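Local coordinates for synaptonemal complex protein 2 (Mus musculus, PDB 5IWZ) that forms a major component of the axial and lateral elements of synaptonemal complexes in meiotic prophase and is required for inserting SYCP3 and for normal chromosome synapsis, at residues A[351-357]-A[373-379]; A[280-286]-A[307-313]. The contacts are given in a common frame with arbitrary orientation. Residue numbers count along the deposited sequence, not the author numbering.

Contact 1 (A[351-357]-A[373-379])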
ATOM      1  N   SER A 351       5.219  18.857  33.656  1.00 31.75           N
ATOM      2  CA  SER A 351       3.813  18.575  33.359  1.00 39.93           C
ATOM      3  C   SER A 351       3.601  18.076  31.927  1.00 40.82           C
ATOM      4  O   SER A 351       2.514  18.232  31.364  1.00 39.93           O
ATOM      5  CB  SER A 351       2.929  19.794  33.655  1.00 39.34           C
ATOM      6  OG  SER A 351       2.842  19.994  35.057  1.00 40.45           O
ATOM      7  N   LYS A 352       4.629  17.447  31.342  1.00 31.32           N
ATOM      8  CA  LYS A 352       4.549  16.843  30.017  1.00 29.95           C
ATOM      9  C   LYS A 352       5.014  15.392  30.093  1.00 30.92           C
ATOM     10  O   LYS A 352       5.858  15.035  30.918  1.00 34.85           O
ATOM     11  CB  LYS A 352       5.409  17.636  28.994  1.00 25.36           C
ATOM     12  CG  LYS A 352       4.917  19.089  28.752  1.00 28.66           C
ATOM     13  CD  LYS A 352       5.917  19.893  27.913  1.00 35.77           C
ATOM     14  CE  LYS A 352       7.041  20.478  28.780  1.00 36.76           C
ATOM     15  NZ  LYS A 352       8.055  21.265  27.996  1.00 35.42           N
ATOM     16  N   LYS A 353       4.447  14.546  29.242  1.00 35.39           N
ATOM     17  CA  LYS A 353       4.914  13.175  29.092  1.00 37.93           C
ATOM     18  C   LYS A 353       5.699  13.061  27.788  1.00 37.99           C
ATOM     19  O   LYS A 353       5.151  13.304  26.706  1.00 32.67           O
ATOM     20  CB  LYS A 353       3.750  12.189  29.092  1.00 44.43           C
ATOM     21  CG  LYS A 353       3.407  11.642  30.447  1.00 47.64           C
ATOM     22  CD  LYS A 353       2.367  10.551  30.345  1.00 42.15           C
ATOM     23  CE  LYS A 353       1.822  10.248  31.727  1.00 38.51           C
ATOM     24  NZ  LYS A 353       0.451   9.679  31.648  1.00 40.05           N
ATOM     25  N   LEU A 354       6.965  12.667  27.897  1.00 28.42           N
ATOM     26  CA  LEU A 354       7.875  12.565  26.765  1.00 26.22           C
ATOM     27  C   LEU A 354       8.045  11.102  26.387  1.00 31.38           C
ATOM     28  O   LEU A 354       8.510  10.294  27.198  1.00 29.01           O
ATOM     29  CB  LEU A 354       9.235  13.175  27.103  1.00 34.08           C
ATOM     30  CG  LEU A 354      10.269  13.128  25.982  1.00 32.28           C
ATOM     31  CD1 LEU A 354       9.686  13.730  24.727  1.00 30.06           C
ATOM     32  CD2 LEU A 354      11.572  13.852  26.387  1.00 31.63           C
ATOM     33  N   LEU A 355       7.636  10.760  25.171  1.00 30.28           N
ATOM     34  CA  LEU A 355       7.926   9.459  24.576  1.00 28.80           C
ATOM     35  C   LEU A 355       9.139   9.646  23.675  1.00 26.52           C
ATOM     36  O   LEU A 355       9.063  10.366  22.670  1.00 23.39           O
ATOM     37  CB  LEU A 355       6.724   8.941  23.782  1.00 24.56           C
ATOM     38  CG  LEU A 355       6.989   7.712  22.893  1.00 22.63           C
ATOM     39  CD1 LEU A 355       7.332   6.484  23.737  1.00 22.32           C
ATOM     40  CD2 LEU A 355       5.749   7.443  22.024  1.00 24.02           C
ATOM     41  N   THR A 356      10.253   9.010  24.037  1.00 25.26           N
ATOM     42  CA  THR A 356      11.486   9.040  23.259  1.00 24.77           C
ATOM     43  C   THR A 356      11.701   7.680  22.612  1.00 30.63           C
ATOM     44  O   THR A 356      11.845   6.683  23.324  1.00 24.77           O
ATOM     45  CB  THR A 356      12.682   9.380  24.146  1.00 27.66           C
ATOM     46  OG1 THR A 356      12.438  10.630  24.786  1.00 31.66           O
ATOM     47  CG2 THR A 356      13.968   9.499  23.300  1.00 27.95           C
ATOM     48  N   LEU A 357      11.705   7.643  21.272  1.00 27.35           N
ATOM     49  CA  LEU A 357      11.951   6.423  20.495  1.00 26.04           C
ATOM     50  C   LEU A 357      13.361   6.470  19.939  1.00 25.07           C
ATOM     51  O   LEU A 357      13.680   7.360  19.149  1.00 24.81           O
ATOM     52  CB  LEU A 357      10.981   6.271  19.323  1.00 26.87           C
ATOM     53  CG  LEU A 357       9.462   6.176  19.473  1.00 33.51           C
ATOM     54  CD1 LEU A 357       8.814   6.121  18.069  1.00 26.35           C
ATOM     55  CD2 LEU A 357       9.090   4.960  20.304  1.00 36.02           C
ATOM     56  N   LEU A 373      13.136   9.899  17.799  1.00 21.89           N
ATOM     57  CA  LEU A 373      11.902  10.653  17.662  1.00 28.49           C
ATOM     58  C   LEU A 373      11.356  10.931  19.052  1.00 28.57           C
ATOM     59  O   LEU A 373      11.253  10.012  19.871  1.00 26.17           O
ATOM     60  CB  LEU A 373      10.875   9.874  16.836  1.00 27.13           C
ATOM     61  CG  LEU A 373      11.089   9.882  15.325  1.00 26.81           C
ATOM     62  CD1 LEU A 373      10.309   8.725  14.709  1.00 27.31           C
ATOM     63  CD2 LEU A 373      10.623  11.214  14.746  1.00 29.79           C
ATOM     64  N   LEU A 374      11.009  12.190  19.309  1.00 24.69           N
ATOM     65  CA  LEU A 374      10.488  12.639  20.594  1.00 23.63           C
ATOM     66  C   LEU A 374       9.070  13.157  20.403  1.00 24.45           C
ATOM     67  O   LEU A 374       8.815  13.966  19.506  1.00 27.11           O
ATOM     68  CB  LEU A 374      11.365  13.750  21.193  1.00 30.75           C
ATOM     69  CG  LEU A 374      12.683  13.405  21.887  1.00 34.87           C
ATOM     70  CD1 LEU A 374      13.709  12.702  20.959  1.00 34.04           C
ATOM     71  CD2 LEU A 374      13.271  14.680  22.470  1.00 35.49           C
ATOM     72  N   PHE A 375       8.150  12.676  21.229  1.00 20.27           N
ATOM     73  CA  PHE A 375       6.763  13.116  21.215  1.00 25.27           C
ATOM     74  C   PHE A 375       6.412  13.608  22.613  1.00 27.22           C
ATOM     75  O   PHE A 375       6.575  12.866  23.591  1.00 26.40           O
ATOM     76  CB  PHE A 375       5.825  11.977  20.798  1.00 20.34           C
ATOM     77  CG  PHE A 375       6.140  11.372  19.443  1.00 23.57           C
ATOM     78  CD1 PHE A 375       5.516  11.852  18.290  1.00 30.03           C
ATOM     79  CD2 PHE A 375       7.050  10.341  19.324  1.00 19.33           C
ATOM     80  CE1 PHE A 375       5.794  11.303  17.048  1.00 33.65           C
ATOM     81  CE2 PHE A 375       7.342   9.779  18.077  1.00 23.96           C
ATOM     82  CZ  PHE A 375       6.707  10.263  16.940  1.00 27.12           C
ATOM     83  N   TYR A 376       5.954  14.855  22.713  1.00 22.73           N
ATOM     84  CA  TYR A 376       5.495  15.422  23.982  1.00 23.47           C
ATOM     85  C   TYR A 376       3.974  15.376  24.047  1.00 24.85           C
ATOM     86  O   TYR A 376       3.290  15.833  23.125  1.00 28.14           O
ATOM     87  CB  TYR A 376       5.976  16.866  24.152  1.00 32.72           C
ATOM     88  CG  TYR A 376       7.465  17.009  24.385  1.00 32.46           C
ATOM     89  CD1 TYR A 376       8.344  17.120  23.310  1.00 38.12           C
ATOM     90  CD2 TYR A 376       7.993  17.037  25.670  1.00 28.89           C
ATOM     91  CE1 TYR A 376       9.705  17.249  23.506  1.00 37.40           C
ATOM     92  CE2 TYR A 376       9.361  17.173  25.882  1.00 30.46           C
ATOM     93  CZ  TYR A 376      10.206  17.281  24.795  1.00 38.30           C
ATOM     94  OH  TYR A 376      11.558  17.410  24.986  1.00 47.62           O
ATOM     95  N   PHE A 377       3.454  14.819  25.133  1.00 23.08           N
ATOM     96  CA  PHE A 377       2.028  14.653  25.351  1.00 23.52           C
ATOM     97  C   PHE A 377       1.612  15.294  26.670  1.00 29.55           C
ATOM     98  O   PHE A 377       2.421  15.457  27.582  1.00 27.41           O
ATOM     99  CB  PHE A 377       1.641  13.171  25.399  1.00 26.34           C
ATOM    100  CG  PHE A 377       1.871  12.430  24.108  1.00 30.21           C
ATOM    101  CD1 PHE A 377       0.923  12.463  23.090  1.00 27.01           C
ATOM    102  CD2 PHE A 377       3.014  11.674  23.934  1.00 21.69           C
ATOM    103  CE1 PHE A 377       1.122  11.752  21.906  1.00 25.51           C
ATOM    104  CE2 PHE A 377       3.225  10.965  22.749  1.00 26.04           C
ATOM    105  CZ  PHE A 377       2.284  11.016  21.733  1.00 26.63           C
ATOM    106  N   ASP A 378       0.330  15.646  26.759  1.00 34.72           N
ATOM    107  CA  ASP A 378      -0.252  16.031  28.035  1.00 37.75           C
ATOM    108  C   ASP A 378      -0.122  14.888  29.042  1.00 37.68           C
ATOM    109  O   ASP A 378      -0.299  13.716  28.704  1.00 26.03           O
ATOM    110  CB  ASP A 378      -1.717  16.401  27.853  1.00 41.42           C
ATOM    111  CG  ASP A 378      -2.349  16.894  29.143  1.00 47.81           C
ATOM    112  OD1 ASP A 378      -2.153  18.082  29.475  1.00 58.35           O
ATOM    113  OD2 ASP A 378      -3.013  16.092  29.829  1.00 39.48           O
ATOM    114  N   GLU A 379       0.197  15.237  30.292  1.00 33.26           N
ATOM    115  CA  GLU A 379       0.484  14.239  31.319  1.00 36.49           C
ATOM    116  C   GLU A 379      -0.722  13.370  31.662  1.00 36.29           C
ATOM    117  O   GLU A 379      -0.540  12.247  32.150  1.00 37.34           O
ATOM    118  CB  GLU A 379       1.001  14.941  32.576  1.00 49.75           C
ATOM    119  CG  GLU A 379       0.263  16.229  32.863  1.00 68.43           C
ATOM    120  CD  GLU A 379       0.763  16.933  34.110  1.00 87.72           C
ATOM    121  OE1 GLU A 379       0.279  18.054  34.387  1.00 95.75           O
ATOM    122  OE2 GLU A 379       1.644  16.371  34.803  1.00 89.95           O
TER
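An antiparallel pair gains relief from its side chains, and strands 352-357 and 373-378 illustrate how the two surfaces can differ. On one surface the bump is Leu354: its CD1 sits 3.5 Å from the centroid of the Tyr376 ring, only 9° off the ring normal, a CH-pi contact over the face of the ring. The same methyl lies 3.9 Å from Leu374 CB, so it fits the hollow between two residues of the opposite strand. Further along, Thr356 CG2 meets Leu374 CD1 at 4.0 Å. The strands are neighbours in the five-stranded sheet of the Spt16M-like domain, a member of the PH clan, with strand 288-291 flanking 373-378 and strand 341-349 flanking 352-357. The other surface is the inner one: Leu355, Leu357, Leu373, Phe375 and Phe377 are all buried. Here leucines lie against ring edges, Leu355 CB 4.2 Å from Phe377 CE2 and Leu357 CD1 3.9 Å from Phe375 CE2, while Phe375 meets Phe320 edge-to-face. Paired backbone bonds keep these bumps in step, as between Leu355 N and Phe375 O (2.8 Å). At the open end, Lys353 NZ reaches back to Glu379 O (2.8 Å) and also bonds Leu381 O.

Contact 2 (A[280-286]-A[307-313])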
ATOM      1  N   ARG A 280      -8.708  -0.771  17.990  1.00 33.54           N
ATOM      2  CA  ARG A 280      -7.395  -1.229  17.584  1.00 33.43           C
ATOM      3  C   ARG A 280      -6.522  -0.099  17.058  1.00 29.09           C
ATOM      4  O   ARG A 280      -5.408  -0.362  16.576  1.00 27.56           O
ATOM      5  CB  ARG A 280      -7.539  -2.343  16.536  1.00 30.74           C
ATOM      6  CG  ARG A 280      -8.388  -3.517  16.979  1.00 36.26           C
ATOM      7  CD  ARG A 280      -7.719  -4.359  18.045  1.00 44.36           C
ATOM      8  NE  ARG A 280      -6.530  -5.036  17.529  1.00 51.80           N
ATOM      9  CZ  ARG A 280      -5.602  -5.594  18.300  1.00 53.89           C
ATOM     10  NH1 ARG A 280      -5.729  -5.552  19.620  1.00 58.62           N
ATOM     11  NH2 ARG A 280      -4.545  -6.181  17.755  1.00 47.02           N
ATOM     12  N   VAL A 281      -7.002   1.145  17.126  1.00 33.15           N
ATOM     13  CA  VAL A 281      -6.218   2.337  16.826  1.00 29.63           C
ATOM     14  C   VAL A 281      -6.450   3.331  17.961  1.00 33.84           C
ATOM     15  O   VAL A 281      -7.589   3.740  18.197  1.00 32.52           O
ATOM     16  CB  VAL A 281      -6.603   2.967  15.479  1.00 25.17           C
ATOM     17  CG1 VAL A 281      -5.837   4.256  15.269  1.00 22.81           C
ATOM     18  CG2 VAL A 281      -6.328   1.998  14.329  1.00 28.41           C
ATOM     19  N   TYR A 282      -5.375   3.719  18.650  1.00 27.32           N
ATOM     20  CA  TYR A 282      -5.406   4.741  19.681  1.00 27.21           C
ATOM     21  C   TYR A 282      -4.816   6.014  19.107  1.00 28.23           C
ATOM     22  O   TYR A 282      -3.644   6.032  18.706  1.00 26.01           O
ATOM     23  CB  TYR A 282      -4.618   4.305  20.916  1.00 31.32           C
ATOM     24  CG  TYR A 282      -5.405   3.435  21.858  1.00 34.52           C
ATOM     25  CD1 TYR A 282      -6.087   3.982  22.941  1.00 34.97           C
ATOM     26  CD2 TYR A 282      -5.469   2.068  21.664  1.00 33.79           C
ATOM     27  CE1 TYR A 282      -6.821   3.179  23.807  1.00 33.51           C
ATOM     28  CE2 TYR A 282      -6.201   1.259  22.520  1.00 36.22           C
ATOM     29  CZ  TYR A 282      -6.877   1.821  23.588  1.00 34.00           C
ATOM     30  OH  TYR A 282      -7.596   1.003  24.433  1.00 40.83           O
ATOM     31  N   THR A 283      -5.618   7.073  19.078  1.00 24.52           N
ATOM     32  CA  THR A 283      -5.198   8.373  18.566  1.00 28.59           C
ATOM     33  C   THR A 283      -5.095   9.382  19.711  1.00 31.68           C
ATOM     34  O   THR A 283      -6.083   9.643  20.394  1.00 31.67           O
ATOM     35  CB  THR A 283      -6.185   8.854  17.508  1.00 25.46           C
ATOM     36  OG1 THR A 283      -6.136   7.961  16.388  1.00 29.20           O
ATOM     37  CG2 THR A 283      -5.839  10.249  17.061  1.00 23.60           C
ATOM     38  N   PHE A 284      -3.881   9.949  19.925  1.00 31.35           N
ATOM     39  CA  PHE A 284      -3.685  10.948  20.971  1.00 32.92           C
ATOM     40  C   PHE A 284      -3.320  12.294  20.363  1.00 28.05           C
ATOM     41  O   PHE A 284      -2.543  12.344  19.401  1.00 30.15           O
ATOM     42  CB  PHE A 284      -2.560  10.555  21.952  1.00 27.41           C
ATOM     43  CG  PHE A 284      -2.880   9.359  22.808  1.00 32.22           C
ATOM     44  CD1 PHE A 284      -3.954   9.376  23.670  1.00 37.32           C
ATOM     45  CD2 PHE A 284      -2.096   8.220  22.749  1.00 42.31           C
ATOM     46  CE1 PHE A 284      -4.248   8.279  24.462  1.00 40.81           C
ATOM     47  CE2 PHE A 284      -2.384   7.117  23.538  1.00 45.04           C
ATOM     48  CZ  PHE A 284      -3.463   7.151  24.396  1.00 43.24           C
ATOM     49  N   PRO A 285      -3.811  13.399  20.922  1.00 28.74           N
ATOM     50  CA  PRO A 285      -3.250  14.698  20.558  1.00 25.76           C
ATOM     51  C   PRO A 285      -1.852  14.827  21.126  1.00 29.04           C
ATOM     52  O   PRO A 285      -1.525  14.281  22.185  1.00 28.11           O
ATOM     53  CB  PRO A 285      -4.221  15.702  21.195  1.00 31.13           C
ATOM     54  CG  PRO A 285      -4.778  14.981  22.375  1.00 28.45           C
ATOM     55  CD  PRO A 285      -4.812  13.509  22.001  1.00 29.49           C
ATOM     56  N   CYS A 286      -1.008  15.523  20.385  1.00 27.11           N
ATOM     57  CA  CYS A 286       0.405  15.647  20.701  1.00 24.36           C
ATOM     58  C   CYS A 286       0.777  17.125  20.774  1.00 29.37           C
ATOM     59  O   CYS A 286       0.282  17.939  19.985  1.00 28.21           O
ATOM     60  CB  CYS A 286       1.245  14.928  19.646  1.00 24.79           C
ATOM     61  SG  CYS A 286       3.021  15.148  19.773  1.00 30.46           S
ATOM     62  N   PHE A 307      -2.862  18.118  16.642  1.00 31.69           N
ATOM     63  CA  PHE A 307      -1.737  17.387  16.055  1.00 27.71           C
ATOM     64  C   PHE A 307      -1.880  15.938  16.505  1.00 33.87           C
ATOM     65  O   PHE A 307      -1.583  15.606  17.653  1.00 33.93           O
ATOM     66  CB  PHE A 307      -0.431  18.021  16.525  1.00 30.65           C
ATOM     67  CG  PHE A 307       0.822  17.322  16.068  1.00 38.52           C
ATOM     68  CD1 PHE A 307       0.883  16.661  14.851  1.00 35.57           C
ATOM     69  CD2 PHE A 307       1.960  17.357  16.858  1.00 42.17           C
ATOM     70  CE1 PHE A 307       2.054  16.039  14.443  1.00 32.81           C
ATOM     71  CE2 PHE A 307       3.134  16.736  16.452  1.00 38.07           C
ATOM     72  CZ  PHE A 307       3.178  16.068  15.242  1.00 31.26           C
ATOM     73  N   TRP A 308      -2.379  15.071  15.617  1.00 34.00           N
ATOM     74  CA  TRP A 308      -2.761  13.709  15.984  1.00 27.76           C
ATOM     75  C   TRP A 308      -1.610  12.720  15.774  1.00 27.48           C
ATOM     76  O   TRP A 308      -0.892  12.798  14.777  1.00 25.93           O
ATOM     77  CB  TRP A 308      -3.966  13.263  15.153  1.00 30.27           C
ATOM     78  CG  TRP A 308      -5.246  14.074  15.320  1.00 35.10           C
ATOM     79  CD1 TRP A 308      -5.906  14.778  14.344  1.00 27.24           C
ATOM     80  CD2 TRP A 308      -6.030  14.219  16.515  1.00 32.49           C
ATOM     81  NE1 TRP A 308      -7.044  15.357  14.863  1.00 32.38           N
ATOM     82  CE2 TRP A 308      -7.144  15.033  16.191  1.00 31.72           C
ATOM     83  CE3 TRP A 308      -5.897  13.746  17.825  1.00 31.31           C
ATOM     84  CZ2 TRP A 308      -8.121  15.382  17.126  1.00 31.46           C
ATOM     85  CZ3 TRP A 308      -6.870  14.100  18.759  1.00 32.36           C
ATOM     86  CH2 TRP A 308      -7.970  14.909  18.401  1.00 33.84           C
ATOM     87  N   ILE A 309      -1.455  11.779  16.713  1.00 22.95           N
ATOM     88  CA  ILE A 309      -0.537  10.645  16.603  1.00 24.73           C
ATOM     89  C   ILE A 309      -1.367   9.371  16.717  1.00 29.34           C
ATOM     90  O   ILE A 309      -2.164   9.235  17.655  1.00 26.07           O
ATOM     91  CB  ILE A 309       0.555  10.650  17.694  1.00 23.82           C
ATOM     92  CG1 ILE A 309       1.245  12.010  17.811  1.00 28.34           C
ATOM     93  CG2 ILE A 309       1.574   9.508  17.456  1.00 19.59           C
ATOM     94  CD1 ILE A 309       2.113  12.411  16.628  1.00 30.62           C
ATOM     95  N   ASP A 310      -1.161   8.429  15.790  1.00 25.48           N
ATOM     96  CA  ASP A 310      -1.959   7.207  15.709  1.00 25.79           C
ATOM     97  C   ASP A 310      -1.111   6.021  16.134  1.00 25.32           C
ATOM     98  O   ASP A 310      -0.031   5.795  15.579  1.00 20.85           O
ATOM     99  CB  ASP A 310      -2.503   7.012  14.297  1.00 29.43           C
ATOM    100  CG  ASP A 310      -3.421   8.137  13.902  1.00 29.03           C
ATOM    101  OD1 ASP A 310      -4.388   8.392  14.655  1.00 34.49           O
ATOM    102  OD2 ASP A 310      -3.126   8.825  12.903  1.00 27.58           O
ATOM    103  N   PHE A 311      -1.589   5.304  17.145  1.00 25.35           N
ATOM    104  CA  PHE A 311      -0.942   4.110  17.672  1.00 21.86           C
ATOM    105  C   PHE A 311      -1.716   2.920  17.130  1.00 26.83           C
ATOM    106  O   PHE A 311      -2.869   2.710  17.508  1.00 25.75           O
ATOM    107  CB  PHE A 311      -0.952   4.113  19.201  1.00 23.46           C
ATOM    108  CG  PHE A 311      -0.052   5.150  19.826  1.00 23.13           C
ATOM    109  CD1 PHE A 311       1.150   4.777  20.430  1.00 27.12           C
ATOM    110  CD2 PHE A 311      -0.418   6.490  19.842  1.00 25.67           C
ATOM    111  CE1 PHE A 311       1.982   5.727  21.023  1.00 28.00           C
ATOM    112  CE2 PHE A 311       0.404   7.442  20.441  1.00 32.88           C
ATOM    113  CZ  PHE A 311       1.599   7.066  21.033  1.00 29.99           C
ATOM    114  N   ASN A 312      -1.081   2.134  16.263  1.00 30.69           N
ATOM    115  CA  ASN A 312      -1.775   1.136  15.445  1.00 25.90           C
ATOM    116  C   ASN A 312      -1.522  -0.262  15.990  1.00 28.21           C
ATOM    117  O   ASN A 312      -0.464  -0.845  15.756  1.00 27.99           O
ATOM    118  CB  ASN A 312      -1.322   1.260  13.997  1.00 23.84           C
ATOM    119  CG  ASN A 312      -1.640   2.627  13.426  1.00 26.25           C
ATOM    120  OD1 ASN A 312      -2.811   3.043  13.387  1.00 22.21           O
ATOM    121  ND2 ASN A 312      -0.599   3.352  13.009  1.00 26.25           N
ATOM    122  N   LEU A 313      -2.519  -0.811  16.692  1.00 28.18           N
ATOM    123  CA  LEU A 313      -2.343  -2.081  17.392  1.00 30.10           C
ATOM    124  C   LEU A 313      -2.333  -3.269  16.439  1.00 35.59           C
ATOM    125  O   LEU A 313      -1.750  -4.314  16.756  1.00 37.46           O
ATOM    126  CB  LEU A 313      -3.450  -2.267  18.430  1.00 33.38           C
ATOM    127  CG  LEU A 313      -3.328  -1.595  19.796  1.00 42.57           C
ATOM    128  CD1 LEU A 313      -2.897  -0.125  19.691  1.00 39.53           C
ATOM    129  CD2 LEU A 313      -4.683  -1.719  20.518  1.00 43.94           C
TER
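Strands 281-285 and 308-312 run antiparallel at the edge of the four-stranded sheet of the Spt16M-like, PH-clan domain, and they show how one pair of strands can serve two different environments. The backbone bonds come first. Tyr282 and Phe311 bond each other in both directions (2.9 Å from Tyr282 N to Phe311 O, 2.7 Å from Phe311 N to Tyr282 O), as do Phe284 and Ile309. Single bonds extend the pairing at its ends, Leu313 N to Arg280 O (2.9 Å) and Cys286 N to Phe307 O (2.8 Å).

Aromatic and apolar contacts dominate the face bearing Tyr282, Phe284, Ile309 and Phe311. Phe284 turns its edge toward the face of Phe311 in an offset edge-to-face pair, centroids 5.5 Å apart and planes at 72°, and Val386 of helix 383-390 touches both side chains. Cys286 CB comes within 3.4 Å of Ile309 CG1.

The other face, toward the helical part of the chain, is mixed. Trp308 packs on its neighbours, with CE3 3.6 Å from Thr283 CG2 and CZ3 3.9 Å from Pro285 CD. Among the polar groups, Asn312 OD1 accepts from Tyr216 N, and Asp310 OD2 forms a salt bridge with Arg265 of helix 260-274. The other carboxylate oxygen, Asp310 OD1, takes a very short hydrogen bond of 2.5 Å from Thr283 OG1.

Overall arrangement
Followed from the N terminus, the chain first builds a long run of helices, whose earlier part belongs to an armadillo-repeat-like family, and leaves helix 260-274 to enter contact 2. That contact closes a loop of 20 residues, which includes strands 288-291 and 294-295 of the other sheet. Strands 317-321 and 333-337 then complete the first sheet before the chain crosses to 341-349 and contact 1, which closes a shorter loop of 15 residues. The two closures follow in series, neither nested nor crossing, with centres about 13 Å apart. They meet between the sheets, where Phe377 CD1 lies 3.2 Å from Pro285 O and Phe375 CD1 3.8 Å from Ile309 CD1, while contact 2 also ties its sheet to helix 260-274.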